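Local coordinates for transcriptional regulatory protein PdtaR (Mycobacterium tuberculosis, PDB 1SD5) that probably acts as the response regulator of a two-component system, controlling transcriptional antitermination through an RNA-binding ANTAR domain when mycobacteria adapt to poor nutrient conditions, at residues R152-R157 with V191-L196; D46-V51 with M68-G73. All blocks are in the same frame, centred on the assembly; numbering follows the deposited sequence.

Interaction 1 (R152-R157 with V191-L196)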
loop_
_atom_site.group_PDB
_atom_site.type_symbol
_atom_site.label_atom_id
_atom_site.label_comp_id
_atom_site.label_asym_id
_atom_site.label_seq_id
_atom_site.Cartn_x
_atom_site.Cartn_y
_atom_site.Cartn_z
ATOM N N ARG A 152 8.251 -12.390 4.400
ATOM C CA ARG A 152 7.009 -11.756 3.947
ATOM C C ARG A 152 5.826 -12.729 4.012
ATOM O O ARG A 152 4.765 -12.388 4.532
ATOM C CB ARG A 152 7.159 -11.179 2.538
ATOM C CG ARG A 152 6.023 -10.238 2.109
ATOM C CD ARG A 152 6.042 -9.878 0.628
ATOM N NE ARG A 152 5.091 -8.819 0.284
ATOM C CZ ARG A 152 4.744 -8.490 -0.962
ATOM N NH1 ARG A 152 5.256 -9.137 -1.998
ATOM N NH2 ARG A 152 3.870 -7.509 -1.173
ATOM N N LYS A 153 6.007 -13.938 3.494
ATOM C CA LYS A 153 4.927 -14.927 3.542
ATOM C C LYS A 153 4.510 -15.217 4.985
ATOM O O LYS A 153 3.317 -15.299 5.286
ATOM C CB LYS A 153 5.344 -16.222 2.869
ATOM C CG LYS A 153 5.429 -16.149 1.373
ATOM C CD LYS A 153 5.879 -17.501 0.836
ATOM C CE LYS A 153 6.045 -17.514 -0.661
ATOM N NZ LYS A 153 6.710 -18.786 -1.076
ATOM N N LEU A 154 5.499 -15.377 5.862
ATOM C CA LEU A 154 5.248 -15.692 7.271
ATOM C C LEU A 154 4.487 -14.570 7.970
ATOM O O LEU A 154 3.503 -14.804 8.675
ATOM C CB LEU A 154 6.576 -15.968 7.989
ATOM C CG LEU A 154 6.540 -16.065 9.519
ATOM C CD1 LEU A 154 5.668 -17.196 9.944
ATOM C CD2 LEU A 154 7.936 -16.209 10.119
ATOM N N VAL A 155 4.930 -13.338 7.759
ATOM C CA VAL A 155 4.277 -12.195 8.378
ATOM C C VAL A 155 2.844 -12.092 7.858
ATOM O O VAL A 155 1.917 -11.786 8.609
ATOM C CB VAL A 155 5.058 -10.892 8.099
ATOM C CG1 VAL A 155 4.201 -9.676 8.399
ATOM C CG2 VAL A 155 6.349 -10.869 8.909
ATOM N N GLU A 156 2.645 -12.384 6.583
ATOM C CA GLU A 156 1.290 -12.354 6.029
ATOM C C GLU A 156 0.369 -13.417 6.655
ATOM O O GLU A 156 -0.808 -13.143 6.914
ATOM C CB GLU A 156 1.315 -12.476 4.505
ATOM C CG GLU A 156 1.808 -11.211 3.815
ATOM C CD GLU A 156 0.864 -10.035 4.009
ATOM O OE1 GLU A 156 -0.297 -10.146 3.588
ATOM O OE2 GLU A 156 1.279 -9.010 4.592
ATOM N N ARG A 157 0.916 -14.602 6.924
ATOM C CA ARG A 157 0.173 -15.643 7.625
ATOM C C ARG A 157 -0.163 -15.219 9.049
ATOM O O ARG A 157 -1.285 -15.437 9.531
ATOM C CB ARG A 157 0.935 -16.965 7.609
ATOM C CG ARG A 157 0.883 -17.649 6.259
ATOM C CD ARG A 157 1.950 -18.698 6.056
ATOM N NE ARG A 157 1.754 -19.844 6.930
ATOM C CZ ARG A 157 2.731 -20.661 7.302
ATOM N NH1 ARG A 157 3.974 -20.446 6.882
ATOM N NH2 ARG A 157 2.466 -21.692 8.096
ATOM N N VAL A 191 8.367 -12.867 16.246
ATOM C CA VAL A 191 7.005 -12.573 16.689
ATOM C C VAL A 191 5.987 -13.319 15.819
ATOM O O VAL A 191 5.057 -13.944 16.336
ATOM C CB VAL A 191 6.727 -11.069 16.652
ATOM C CG1 VAL A 191 5.244 -10.764 16.840
ATOM C CG2 VAL A 191 7.574 -10.359 17.705
ATOM N N ALA A 192 6.195 -13.275 14.510
ATOM C CA ALA A 192 5.285 -13.926 13.576
ATOM C C ALA A 192 5.301 -15.439 13.770
ATOM O O ALA A 192 4.244 -16.079 13.748
ATOM C CB ALA A 192 5.615 -13.540 12.128
ATOM N N GLU A 193 6.489 -16.012 13.980
ATOM C CA GLU A 193 6.610 -17.446 14.202
ATOM C C GLU A 193 5.816 -17.855 15.445
ATOM O O GLU A 193 5.101 -18.855 15.432
ATOM C CB GLU A 193 8.093 -17.863 14.308
ATOM C CG GLU A 193 8.768 -18.003 12.952
ATOM C CD GLU A 193 10.266 -18.272 13.016
ATOM O OE1 GLU A 193 10.846 -18.260 14.127
ATOM O OE2 GLU A 193 10.867 -18.499 11.934
ATOM N N VAL A 194 5.897 -17.045 16.492
ATOM C CA VAL A 194 5.177 -17.326 17.724
ATOM C C VAL A 194 3.663 -17.190 17.566
ATOM O O VAL A 194 2.914 -18.000 18.114
ATOM C CB VAL A 194 5.712 -16.491 18.910
ATOM C CG1 VAL A 194 4.787 -16.615 20.112
ATOM C CG2 VAL A 194 7.113 -16.976 19.290
ATOM N N VAL A 195 3.211 -16.206 16.792
ATOM C CA VAL A 195 1.793 -16.119 16.434
ATOM C C VAL A 195 1.317 -17.385 15.728
ATOM O O VAL A 195 0.254 -17.912 16.041
ATOM C CB VAL A 195 1.483 -14.898 15.541
ATOM C CG1 VAL A 195 0.009 -14.931 15.076
ATOM C CG2 VAL A 195 1.788 -13.599 16.286
ATOM N N LEU A 196 2.092 -17.873 14.767
ATOM C CA LEU A 196 1.715 -19.087 14.054
ATOM C C LEU A 196 1.618 -20.270 15.002
ATOM O O LEU A 196 0.655 -21.043 14.950
ATOM C CB LEU A 196 2.707 -19.385 12.934
ATOM C CG LEU A 196 2.238 -18.991 11.536
ATOM C CD1 LEU A 196 2.049 -17.485 11.440
ATOM C CD2 LEU A 196 3.230 -19.496 10.493
#
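The guanidinium of Arg157 carries Leu196 on one of its faces: methyl CD2 sits 3.3 Å above the plane, displaced toward the rim, so that it lies closest to Arg157 NH2 and CZ and farther from NE and NH1. The two side chains meet at about a right angle, and a bend of the arginine at chi3 (67°) turns a guanidinium face to the leucine methyl. Lower down the same chain, Arg157 CB approaches the other methyl of Leu196, CD1, at 4.0 Å.

Leu196 also reaches Leu154. Its CD2 comes to 3.4 Å from Leu154 CD1, tighter than usual for two carbons, while CD1 of Leu196 stands off that same atom at 3.9 Å. Leu154 enters between the helices with CG opposite the backbone N (chi1 169°), a turn that carries its branch point to within 3.7 Å of Ala192 CB. Its two methyls then part, CD1 going to Leu196 and CD2 to the aliphatic part of Glu193; Leu154 CD2 lies 3.5 Å from Glu193 CG.

Both segments belong to the all-helical ANTAR domain, an RNA-binding module, 152-157 on helix 145-166 and 191-196 on helix 188-199; the axes of the two short segments approach to 8.8 Å, with their N-to-C directions 48° apart. Ala192 marks the narrowest backbone spacing, its CA 5.6 Å from that of Val155, and its small methyl is accepted between Leu154 and Val155. Further along helix 145-166, Ala158 and Leu161 continue the apolar surface that Leu196 touches. Val191 and Val195 also touch Trp176 of helix 170-184, and Val155 touches Met188.

Interaction 2 (D46-V51 with M68-G73)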
loop_
_atom_site.group_PDB
_atom_site.type_symbol
_atom_site.label_atom_id
_atom_site.label_comp_id
_atom_site.label_asym_id
_atom_site.label_seq_id
_atom_site.Cartn_x
_atom_site.Cartn_y
_atom_site.Cartn_z
ATOM N N ASP A 46 -1.784 10.254 -16.928
ATOM C CA ASP A 46 -1.449 8.936 -17.459
ATOM C C ASP A 46 -0.324 8.247 -16.674
ATOM O O ASP A 46 0.335 8.857 -15.828
ATOM C CB ASP A 46 -1.061 9.054 -18.930
ATOM C CG ASP A 46 0.181 9.883 -19.130
ATOM O OD1 ASP A 46 1.294 9.334 -18.963
ATOM O OD2 ASP A 46 0.149 11.094 -19.444
ATOM N N GLY A 47 -0.112 6.966 -16.969
ATOM C CA GLY A 47 0.738 6.123 -16.151
ATOM C C GLY A 47 2.214 6.402 -16.354
ATOM O O GLY A 47 3.020 6.215 -15.433
ATOM N N GLN A 48 2.570 6.838 -17.560
ATOM C CA GLN A 48 3.951 7.151 -17.877
ATOM C C GLN A 48 4.414 8.364 -17.078
ATOM O O GLN A 48 5.462 8.324 -16.430
ATOM C CB GLN A 48 4.135 7.396 -19.379
ATOM C CG GLN A 48 5.598 7.595 -19.768
ATOM C CD GLN A 48 5.819 7.710 -21.262
ATOM O OE1 GLN A 48 4.882 7.589 -22.046
ATOM N NE2 GLN A 48 7.066 7.936 -21.660
ATOM N N GLU A 49 3.621 9.433 -17.094
ATOM C CA GLU A 49 3.931 10.606 -16.276
ATOM C C GLU A 49 3.927 10.284 -14.779
ATOM O O GLU A 49 4.747 10.812 -14.033
ATOM C CB GLU A 49 2.968 11.768 -16.562
ATOM C CG GLU A 49 3.295 13.019 -15.748
ATOM C CD GLU A 49 2.616 14.281 -16.252
ATOM O OE1 GLU A 49 1.425 14.211 -16.641
ATOM O OE2 GLU A 49 3.271 15.355 -16.241
ATOM N N ALA A 50 3.008 9.427 -14.339
ATOM C CA ALA A 50 2.924 9.067 -12.923
ATOM C C ALA A 50 4.236 8.444 -12.459
ATOM O O ALA A 50 4.755 8.791 -11.401
ATOM C CB ALA A 50 1.778 8.116 -12.681
ATOM N N VAL A 51 4.773 7.527 -13.254
ATOM C CA VAL A 51 6.031 6.878 -12.918
ATOM C C VAL A 51 7.183 7.870 -12.895
ATOM O O VAL A 51 7.989 7.871 -11.967
ATOM C CB VAL A 51 6.363 5.748 -13.892
ATOM C CG1 VAL A 51 7.742 5.197 -13.619
ATOM C CG2 VAL A 51 5.304 4.649 -13.793
ATOM N N MET A 68 -5.449 3.663 -17.293
ATOM C CA MET A 68 -4.960 4.974 -17.696
ATOM C C MET A 68 -4.251 4.876 -19.036
ATOM O O MET A 68 -3.730 3.818 -19.391
ATOM C CB MET A 68 -3.975 5.502 -16.664
ATOM C CG MET A 68 -4.639 6.055 -15.431
ATOM S SD MET A 68 -3.469 6.934 -14.446
ATOM C CE MET A 68 -2.249 5.666 -14.177
ATOM N N PRO A 69 -4.229 5.983 -19.774
ATOM C CA PRO A 69 -3.516 6.045 -21.055
ATOM C C PRO A 69 -2.024 5.778 -20.902
ATOM O O PRO A 69 -1.463 6.048 -19.841
ATOM C CB PRO A 69 -3.737 7.491 -21.516
ATOM C CG PRO A 69 -4.917 7.972 -20.755
ATOM C CD PRO A 69 -4.879 7.261 -19.439
ATOM N N ARG A 70 -1.408 5.253 -21.957
ATOM C CA ARG A 70 0.037 5.329 -22.150
ATOM C C ARG A 70 0.730 4.179 -21.434
ATOM O O ARG A 70 1.385 3.345 -22.057
ATOM C CB ARG A 70 0.581 6.666 -21.639
ATOM C CG ARG A 70 0.298 7.846 -22.563
ATOM C CD ARG A 70 1.209 9.045 -22.319
ATOM N NE ARG A 70 2.484 8.922 -23.022
ATOM C CZ ARG A 70 2.712 9.364 -24.256
ATOM N NH1 ARG A 70 1.754 9.971 -24.936
ATOM N NH2 ARG A 70 3.901 9.210 -24.819
ATOM N N ARG A 71 0.577 4.150 -20.119
ATOM C CA ARG A 71 1.035 3.036 -19.303
ATOM C C ARG A 71 -0.083 2.739 -18.311
ATOM O O ARG A 71 -0.493 3.617 -17.555
ATOM C CB ARG A 71 2.318 3.431 -18.559
ATOM C CG ARG A 71 3.033 2.283 -17.845
ATOM C CD ARG A 71 4.386 2.670 -17.222
ATOM N NE ARG A 71 5.115 1.500 -16.710
ATOM C CZ ARG A 71 6.362 1.518 -16.302
ATOM N NH1 ARG A 71 7.062 2.642 -16.346
ATOM N NH2 ARG A 71 6.926 0.404 -15.858
ATOM N N ASP A 72 -0.603 1.519 -18.335
ATOM C CA ASP A 72 -1.794 1.215 -17.555
ATOM C C ASP A 72 -1.470 1.388 -16.080
ATOM O O ASP A 72 -0.321 1.233 -15.663
ATOM C CB ASP A 72 -2.300 -0.201 -17.835
ATOM C CG ASP A 72 -3.652 -0.210 -18.539
ATOM O OD1 ASP A 72 -4.450 0.731 -18.329
ATOM O OD2 ASP A 72 -4.004 -1.118 -19.322
ATOM N N GLY A 73 -2.487 1.724 -15.298
ATOM C CA GLY A 73 -2.295 2.051 -13.900
ATOM C C GLY A 73 -1.606 0.927 -13.158
ATOM O O GLY A 73 -0.813 1.174 -12.253
#
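Gln48 and Arg70 meet with their flat ends turned 33° against each other, the amide oxygen OE1 lying at the edge of the guanidinium. NE of Arg70 donates to Gln48 OE1 at 2.9 Å, a fairly straight bond (166°) almost exactly in the guanidinium plane, although the donor is tilted away from the carbonyl plane of the amide. A weak second bond from Arg70 NH2 ends on the same oxygen. The extended Gln48 chain brings the amide out to the arginine, which bends at chi3 to meet it.

Asp46 lies against the stem of that arginine: its OD1 is 3.4 Å from Arg70 CD, with the carboxylate and guanidinium planes 55° apart and the charges too distant for a salt bridge. Asp46 OD1 is engaged with its own helix, accepting from Glu49 N at 3.0 Å from above the carboxylate plane. Asp46 is the N-cap residue of helix 47-57, and this capping bond holds its carboxylate beside Arg70.

The contact belongs to a CheY-like receiver domain and joins the start of helix 47-57 to the loop that follows strand 61-65, whose Asp65 is the predicted site of phosphorylation. Backbones come very close here. Gly47 CA approaches Arg71 O at 3.1 Å as a CA-H...O contact, and Gly47 N makes a weak bond to Pro69 O. The bent end of Met68 also sets its CE 3.6 Å from Gly47 CA.

Arg71 is extended from CG to NE and crosses Val51 at about a right angle, with Arg71 NH1 3.7 Å from Val51 CG2. Its CB rests on Gln48 N, while its NH2 forms a long, weak ion pair with Glu79 of helix 73-82.

How the interactions relate
Interaction 1 and interaction 2 lie on opposite sides of the chain's centre, their own centres 35 Å apart, and share no helix, strand or loop: residues 152-157 and 191-196 lie in the ANTAR domain, residues 46-51 and 68-73 in the receiver. Each is partly buried. Interaction 1 joins two helices mainly through side chains, with an apolar middle and charged residues toward its margin. Interaction 2 sets a helix start against a loop, so backbone atoms take a large share; its buried side is glycine, methionine and valine, and its exposed side carries the amide-guanidinium bond. The second buries more surface, 407 Å² against 292 Å².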